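Long-range contacts in BtGH115A (Bacteroides thetaiotaomicron, PDB 5BY3), which acts as a family GH115 4-O-methyl-alpha-glucuronidase with specificity for decorated arabinogalactans: residues 19-24 with 144-150; 94-98 with 118-123; 685-690 with 747-751. All coordinates share one frame; numbering follows the deposited sequence.

Interaction 1: residues 19-24 with 144-150; sequences DFVLQS and ETFRLSG
The carbonyl O of Glu144 accepts a hydrogen bond from the backbone N of Ser24, 3.0 Å away. The bent Glu144 side chain lies alongside Gln23, amide and carboxylate planes 45° apart. NE2 of Gln23 turns to the carbonyl O of Ser24, 2.8 Å away. Thr145 sets its methyl CG2 3.6 Å from OE1 of Gln23. An alanine in place of Gln23 removes the amide, which would probably leave the Ser24 carbonyl without this donor and the Thr145 methyl less covered. Phe146 and Leu22 exchange two backbone hydrogen bonds. With CG anti to the backbone N (chi1 176°), the Phe146 ring swings along the buried face to meet the Phe20 ring at a slant, CE2 of Phe146 lying 4.1 Å from CE2 of Phe20. On the other face CG of Arg147 runs beside CG2 of Val21. Leu148 and Phe20 again exchange two bonds. Gly150 N gives a hydrogen bond to OD1 of Asp19, 3.2 Å, from above the carboxylate plane. Phe20, Leu22, Phe146 and Leu148 form the buried face of this two-stranded antiparallel ribbon: Leu22 and Phe146 touch Leu55 of helix 38-55, while Phe20 and Leu148 touch Leu106 of strand 106-110.

Interaction 2: residues 94-98 with 118-123; sequences QAFML and YGILEI
Phe96 lays its ring over Gly119 of helix 113-126. CG sits between the backbone N and the carbonyl carbon (chi1 65°), which turns the ring toward the helix. Phe96 CB comes first, 3.9 Å from Gly119 CA. Phe96 CG is closer, 3.4 Å from Gly119 CA. CD1 also rests on that CA, and CD2 of Phe96 meets Gly119 N at 3.3 Å. Further out, CE2 of Phe96 reaches the Tyr118 carbonyl carbon and lies 3.8 Å from Tyr118 CB. CE1 and the tip atom CZ end on CB and CG of Glu122, Phe96 CZ standing 3.9 Å from Glu122 CB. The Glu122 carboxylate plane is only 19° from that of the ring. Gly119 CA stands over the ring face, 17° off the normal through its centre, a CH-pi contact. Any side chain at Gly119 would begin very close to Phe96 CB, so the bare backbone lets the helix come near.

Leu98 makes the second apolar contact. Its CD1 touches Glu122 CG at 3.8 Å, and CD2 faces Gly119 O and Ile123 CG1. At the other end OE1 of Gln94 stands at the edge of the Tyr118 ring. These polar tips bond to other residues: Gln94 NE2 to Glu161 O, Gln94 OE1 to Arg163, and Tyr118 OH to Ala208 O.

The helix thus packs on one face of the mixed sheet that holds strand 96-100. No hydrogen bond crosses between the two segments, so the fit rests on aromatic and aliphatic carbon against a close-lying helix backbone.

Interaction 3: residues 685-690 with 747-751; sequences LKTDSV and LPVTG
Val749 has CG1 anti to its carbonyl carbon (chi1 -48°), and this sends its two methyls to different partners. CG1 of Val749 meets the end of Leu685, 4.2 Å from Leu685 CD1, and lies near CG1 of Val690. CG2 of Val749 turns to the backbone and sits 3.4 Å from the carbonyl O of Asp688. The same oxygen accepts a weak hydrogen bond from Val749 N. In Val690, CG1 stands between the backbone N and the carbonyl carbon (chi1 59°). There Val690 CG1 lies alongside the Leu747 side chain, 4.1 Å from Leu747 CB.

The strands themselves join at Val690 and Leu747, an antiparallel hydrogen-bonded pair. Val690 N gives to Leu747 O at 2.9 Å, and Leu747 N gives to Val690 O at 3.0 Å. Ser689 and Pro748 form the next, non-hydrogen-bonded pair, and their side chains diverge. In such a pair no N-H of Pro748 is used toward Ser689. Ser689 CA also comes within 3.4 Å of Leu747 O.

The contact closes the end of the pairing between strands 689-696 and 741-748 in the GH115 C-terminal domain. Thr687 OG1 is hydrogen-bonded to Val776 O, near the modelled end of the chain. Two firm backbone bonds thus fix the strand register. Val749 carries the contact on by its weak backbone bond, by a methyl against backbone carbonyls and by looser apolar contacts.

Overall arrangement
Interactions 1 and 2 belong to one region, their centres about 18 Å apart and their nearest atoms about 5 Å. Along the chain, interaction 2 falls within the span that interaction 1 brings together, and helix 113-126 leads on to strand 145-148. Both contacts border strand 106-110 and helix 38-55. Only interaction 2 is a buried contact, and no hydrogen bond crosses it. Interaction 1 is a partly buried ribbon, with backbone bonds throughout, one apolar face and one mixed, largely exposed face. Interaction 3, also partly buried, lies in the C-terminal domain, its centre about 65 Å from that of interaction 2. Like interaction 1 it pairs antiparallel strands, but over a shorter ladder that ends in loops.

Interaction 1: residues 19-24 with 144-150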
# COMPACT_ATOMS: atom_id res chain seq x y z
N ASP A 19 21.45 -29.79 18.74
CA ASP A 19 20.36 -29.75 17.68
C ASP A 19 18.90 -29.83 18.15
O ASP A 19 18.57 -30.68 18.95
CB ASP A 19 20.57 -30.87 16.67
CG ASP A 19 21.06 -30.36 15.32
OD1 ASP A 19 22.16 -29.75 15.26
OD2 ASP A 19 20.35 -30.59 14.32
N PHE A 20 18.03 -28.97 17.61
CA PHE A 20 16.57 -28.92 17.96
C PHE A 20 15.75 -29.66 16.89
O PHE A 20 15.88 -29.41 15.69
CB PHE A 20 16.11 -27.44 18.09
CG PHE A 20 14.61 -27.25 18.31
CD1 PHE A 20 14.01 -27.50 19.57
CD2 PHE A 20 13.77 -26.79 17.27
CE1 PHE A 20 12.64 -27.33 19.77
CE2 PHE A 20 12.40 -26.62 17.47
CZ PHE A 20 11.84 -26.89 18.71
N VAL A 21 14.88 -30.57 17.33
CA VAL A 21 14.18 -31.51 16.44
C VAL A 21 12.74 -31.63 16.95
O VAL A 21 12.51 -31.81 18.13
CB VAL A 21 14.89 -32.91 16.33
CG1 VAL A 21 14.13 -33.84 15.40
CG2 VAL A 21 16.31 -32.81 15.80
N LEU A 22 11.77 -31.47 16.06
CA LEU A 22 10.36 -31.72 16.36
C LEU A 22 9.83 -32.77 15.38
O LEU A 22 9.75 -32.49 14.18
CB LEU A 22 9.56 -30.45 16.19
CG LEU A 22 9.48 -29.37 17.27
CD1 LEU A 22 8.26 -28.53 16.94
CD2 LEU A 22 9.38 -29.91 18.68
N GLN A 23 9.49 -33.96 15.86
CA GLN A 23 8.99 -35.05 14.98
C GLN A 23 7.48 -34.84 14.79
O GLN A 23 6.79 -34.56 15.74
CB GLN A 23 9.35 -36.44 15.59
CG GLN A 23 8.50 -37.65 15.17
CD GLN A 23 8.58 -37.97 13.67
OE1 GLN A 23 9.68 -38.11 13.10
NE2 GLN A 23 7.41 -38.09 13.02
N SER A 24 6.97 -34.97 13.56
CA SER A 24 5.50 -34.82 13.35
C SER A 24 4.69 -35.90 14.06
O SER A 24 5.21 -36.95 14.37
CB SER A 24 5.12 -34.73 11.85
OG SER A 24 5.00 -36.00 11.24
N GLU A 144 7.13 -33.70 7.73
CA GLU A 144 7.49 -34.88 8.48
C GLU A 144 8.30 -34.58 9.72
O GLU A 144 8.00 -35.13 10.77
CB GLU A 144 8.23 -35.87 7.59
CG GLU A 144 7.34 -37.02 7.16
CD GLU A 144 6.80 -37.85 8.35
OE1 GLU A 144 7.60 -38.25 9.24
OE2 GLU A 144 5.57 -38.10 8.37
N THR A 145 9.34 -33.75 9.59
CA THR A 145 10.11 -33.23 10.73
C THR A 145 10.46 -31.76 10.51
O THR A 145 10.53 -31.28 9.37
CB THR A 145 11.45 -33.96 10.97
OG1 THR A 145 12.20 -33.93 9.76
CG2 THR A 145 11.26 -35.42 11.40
N PHE A 146 10.64 -31.05 11.62
CA PHE A 146 11.19 -29.72 11.65
C PHE A 146 12.46 -29.73 12.49
O PHE A 146 12.40 -30.06 13.67
CB PHE A 146 10.18 -28.73 12.20
CG PHE A 146 10.73 -27.35 12.33
CD1 PHE A 146 11.08 -26.62 11.19
CD2 PHE A 146 10.91 -26.78 13.59
CE1 PHE A 146 11.60 -25.33 11.31
CE2 PHE A 146 11.43 -25.50 13.70
CZ PHE A 146 11.78 -24.78 12.56
N ARG A 147 13.57 -29.30 11.88
CA ARG A 147 14.93 -29.45 12.41
C ARG A 147 15.73 -28.17 12.21
O ARG A 147 16.06 -27.81 11.08
CB ARG A 147 15.63 -30.58 11.66
CG ARG A 147 16.94 -31.03 12.26
CD ARG A 147 18.03 -31.04 11.20
NE ARG A 147 17.70 -31.86 10.02
CZ ARG A 147 18.11 -31.60 8.78
NH1 ARG A 147 18.85 -30.52 8.53
NH2 ARG A 147 17.78 -32.41 7.77
N LEU A 148 16.03 -27.49 13.32
CA LEU A 148 16.95 -26.36 13.37
C LEU A 148 18.29 -26.72 14.05
O LEU A 148 18.32 -27.40 15.10
CB LEU A 148 16.33 -25.19 14.14
CG LEU A 148 15.16 -24.31 13.65
CD1 LEU A 148 14.92 -23.26 14.72
CD2 LEU A 148 15.39 -23.64 12.30
N SER A 149 19.38 -26.20 13.49
CA SER A 149 20.73 -26.45 13.98
C SER A 149 20.97 -25.97 15.40
O SER A 149 20.35 -24.99 15.83
CB SER A 149 21.74 -25.76 13.09
OG SER A 149 22.20 -26.70 12.16
N GLY A 150 21.87 -26.66 16.11
CA GLY A 150 22.38 -26.19 17.40
C GLY A 150 23.10 -24.85 17.25
O GLY A 150 23.21 -24.10 18.20

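Interaction 2: residues 94-98 with 118-123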
# COMPACT_ATOMS: atom_id res chain seq x y z
N GLN A 94 10.92 -3.75 19.98
CA GLN A 94 10.12 -4.76 19.25
C GLN A 94 10.98 -5.90 18.64
O GLN A 94 10.79 -6.30 17.48
CB GLN A 94 9.25 -4.09 18.17
CG GLN A 94 8.27 -3.03 18.64
CD GLN A 94 7.63 -2.28 17.48
OE1 GLN A 94 7.15 -2.89 16.52
NE2 GLN A 94 7.64 -0.94 17.54
N ALA A 95 11.95 -6.37 19.43
CA ALA A 95 13.03 -7.20 18.91
C ALA A 95 13.03 -8.59 19.52
O ALA A 95 12.47 -8.78 20.60
CB ALA A 95 14.39 -6.52 19.09
N PHE A 96 13.62 -9.55 18.81
CA PHE A 96 13.74 -10.91 19.29
C PHE A 96 15.02 -11.57 18.83
O PHE A 96 15.57 -11.21 17.76
CB PHE A 96 12.52 -11.76 18.92
CG PHE A 96 12.34 -11.97 17.43
CD1 PHE A 96 13.01 -12.99 16.77
CD2 PHE A 96 11.45 -11.19 16.71
CE1 PHE A 96 12.84 -13.19 15.41
CE2 PHE A 96 11.25 -11.39 15.33
CZ PHE A 96 11.95 -12.38 14.69
N MSE A 97 15.45 -12.52 19.66
CA MSE A 97 16.51 -13.46 19.41
C MSE A 97 15.92 -14.85 19.40
O MSE A 97 15.12 -15.23 20.29
CB MSE A 97 17.47 -13.41 20.58
CG MSE A 97 18.65 -12.51 20.27
SE MSE A 97 20.06 -13.01 21.54
CE MSE A 97 21.67 -12.23 20.69
N LEU A 98 16.28 -15.61 18.37
CA LEU A 98 16.01 -17.03 18.34
C LEU A 98 17.33 -17.75 18.44
O LEU A 98 18.28 -17.41 17.72
CB LEU A 98 15.37 -17.43 17.04
CG LEU A 98 13.97 -17.01 16.66
CD1 LEU A 98 13.68 -17.79 15.38
CD2 LEU A 98 13.01 -17.41 17.75
N TYR A 118 6.63 -11.52 18.09
CA TYR A 118 7.15 -11.59 16.73
C TYR A 118 8.13 -12.75 16.57
O TYR A 118 8.16 -13.40 15.50
CB TYR A 118 7.75 -10.25 16.31
CG TYR A 118 6.74 -9.14 16.24
CD1 TYR A 118 5.44 -9.39 15.78
CD2 TYR A 118 7.07 -7.82 16.61
CE1 TYR A 118 4.50 -8.39 15.67
CE2 TYR A 118 6.11 -6.80 16.51
CZ TYR A 118 4.82 -7.10 16.05
OH TYR A 118 3.81 -6.14 15.92
N GLY A 119 8.89 -13.00 17.65
CA GLY A 119 9.77 -14.20 17.76
C GLY A 119 9.07 -15.55 17.59
O GLY A 119 9.53 -16.41 16.84
N ILE A 120 7.96 -15.70 18.31
CA ILE A 120 7.04 -16.85 18.22
C ILE A 120 6.49 -17.06 16.81
O ILE A 120 6.48 -18.20 16.29
CB ILE A 120 5.87 -16.66 19.21
CG1 ILE A 120 6.42 -16.61 20.65
CG2 ILE A 120 4.83 -17.76 19.01
CD1 ILE A 120 5.42 -16.28 21.74
N LEU A 121 6.03 -15.98 16.20
CA LEU A 121 5.50 -15.98 14.85
C LEU A 121 6.57 -16.15 13.78
O LEU A 121 6.25 -16.44 12.66
CB LEU A 121 4.65 -14.74 14.61
CG LEU A 121 3.31 -14.83 15.39
CD1 LEU A 121 2.50 -13.56 15.29
CD2 LEU A 121 2.44 -16.00 14.97
N GLU A 122 7.83 -16.02 14.15
CA GLU A 122 8.94 -16.29 13.23
C GLU A 122 9.07 -17.79 13.04
O GLU A 122 9.46 -18.27 11.96
CB GLU A 122 10.25 -15.73 13.80
CG GLU A 122 11.50 -15.90 12.97
CD GLU A 122 11.37 -15.46 11.51
OE1 GLU A 122 10.78 -14.38 11.21
OE2 GLU A 122 11.90 -16.21 10.66
N ILE A 123 8.75 -18.52 14.11
CA ILE A 123 8.84 -19.97 14.14
C ILE A 123 7.75 -20.48 13.23
O ILE A 123 7.96 -21.43 12.50
CB ILE A 123 8.65 -20.52 15.56
CG1 ILE A 123 9.77 -19.96 16.46
CG2 ILE A 123 8.58 -22.06 15.58
CD1 ILE A 123 9.70 -20.48 17.88

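Interaction 3: residues 685-690 with 747-751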
# COMPACT_ATOMS: atom_id res chain seq x y z
N LEU A 685 18.38 13.55 -40.12
CA LEU A 685 16.94 13.80 -40.28
C LEU A 685 16.61 14.59 -41.56
O LEU A 685 17.50 15.21 -42.16
CB LEU A 685 16.37 14.57 -39.08
CG LEU A 685 16.64 14.12 -37.64
CD1 LEU A 685 16.04 15.13 -36.67
CD2 LEU A 685 16.16 12.70 -37.34
N LYS A 686 15.34 14.56 -41.97
CA LYS A 686 14.79 15.51 -42.95
C LYS A 686 14.34 16.75 -42.14
O LYS A 686 14.77 16.92 -41.00
CB LYS A 686 13.63 14.88 -43.73
CG LYS A 686 13.89 13.46 -44.24
CD LYS A 686 12.77 12.99 -45.15
CE LYS A 686 12.80 11.47 -45.36
NZ LYS A 686 12.13 10.71 -44.26
N THR A 687 13.52 17.61 -42.73
CA THR A 687 12.78 18.68 -42.00
C THR A 687 13.57 19.69 -41.13
O THR A 687 14.64 19.39 -40.57
CB THR A 687 11.59 18.12 -41.16
OG1 THR A 687 12.01 17.84 -39.81
CG2 THR A 687 10.92 16.87 -41.83
N ASP A 688 12.97 20.87 -41.00
CA ASP A 688 13.51 22.04 -40.30
C ASP A 688 13.83 21.80 -38.80
O ASP A 688 14.87 22.25 -38.28
CB ASP A 688 12.48 23.19 -40.50
CG ASP A 688 12.92 24.55 -39.90
OD1 ASP A 688 14.12 24.78 -39.65
OD2 ASP A 688 12.03 25.41 -39.71
N SER A 689 12.95 21.07 -38.13
CA SER A 689 12.90 21.03 -36.67
C SER A 689 12.70 19.62 -36.16
O SER A 689 12.45 18.70 -36.96
CB SER A 689 11.75 21.94 -36.16
OG SER A 689 12.12 23.31 -36.14
N VAL A 690 12.81 19.46 -34.84
CA VAL A 690 12.59 18.18 -34.12
C VAL A 690 11.67 18.38 -32.91
O VAL A 690 11.83 19.35 -32.15
CB VAL A 690 13.93 17.50 -33.68
CG1 VAL A 690 14.77 18.40 -32.77
CG2 VAL A 690 13.68 16.14 -33.04
N LEU A 747 12.68 22.01 -31.13
CA LEU A 747 14.01 22.60 -31.29
C LEU A 747 14.42 22.68 -32.75
O LEU A 747 14.03 21.82 -33.56
CB LEU A 747 15.08 21.83 -30.49
CG LEU A 747 14.94 21.56 -28.98
CD1 LEU A 747 15.92 20.45 -28.58
CD2 LEU A 747 15.10 22.81 -28.12
N PRO A 748 15.20 23.73 -33.11
CA PRO A 748 15.76 23.77 -34.47
C PRO A 748 16.97 22.86 -34.59
O PRO A 748 17.83 22.90 -33.71
CB PRO A 748 16.19 25.24 -34.61
CG PRO A 748 16.44 25.72 -33.21
CD PRO A 748 15.50 24.95 -32.33
N VAL A 749 17.03 22.04 -35.64
CA VAL A 749 18.29 21.39 -36.04
C VAL A 749 19.22 22.43 -36.71
O VAL A 749 18.76 23.50 -37.12
CB VAL A 749 18.09 20.16 -36.98
CG1 VAL A 749 17.03 19.22 -36.44
CG2 VAL A 749 17.79 20.57 -38.43
N THR A 750 20.51 22.13 -36.83
CA THR A 750 21.33 22.85 -37.79
C THR A 750 21.25 22.16 -39.16
O THR A 750 21.21 22.82 -40.19
CB THR A 750 22.79 23.04 -37.33
OG1 THR A 750 23.25 21.87 -36.65
CG2 THR A 750 22.91 24.25 -36.40
N GLY A 751 21.20 20.82 -39.15
CA GLY A 751 21.21 20.03 -40.39
C GLY A 751 22.51 19.26 -40.54
O GLY A 751 22.87 18.88 -41.65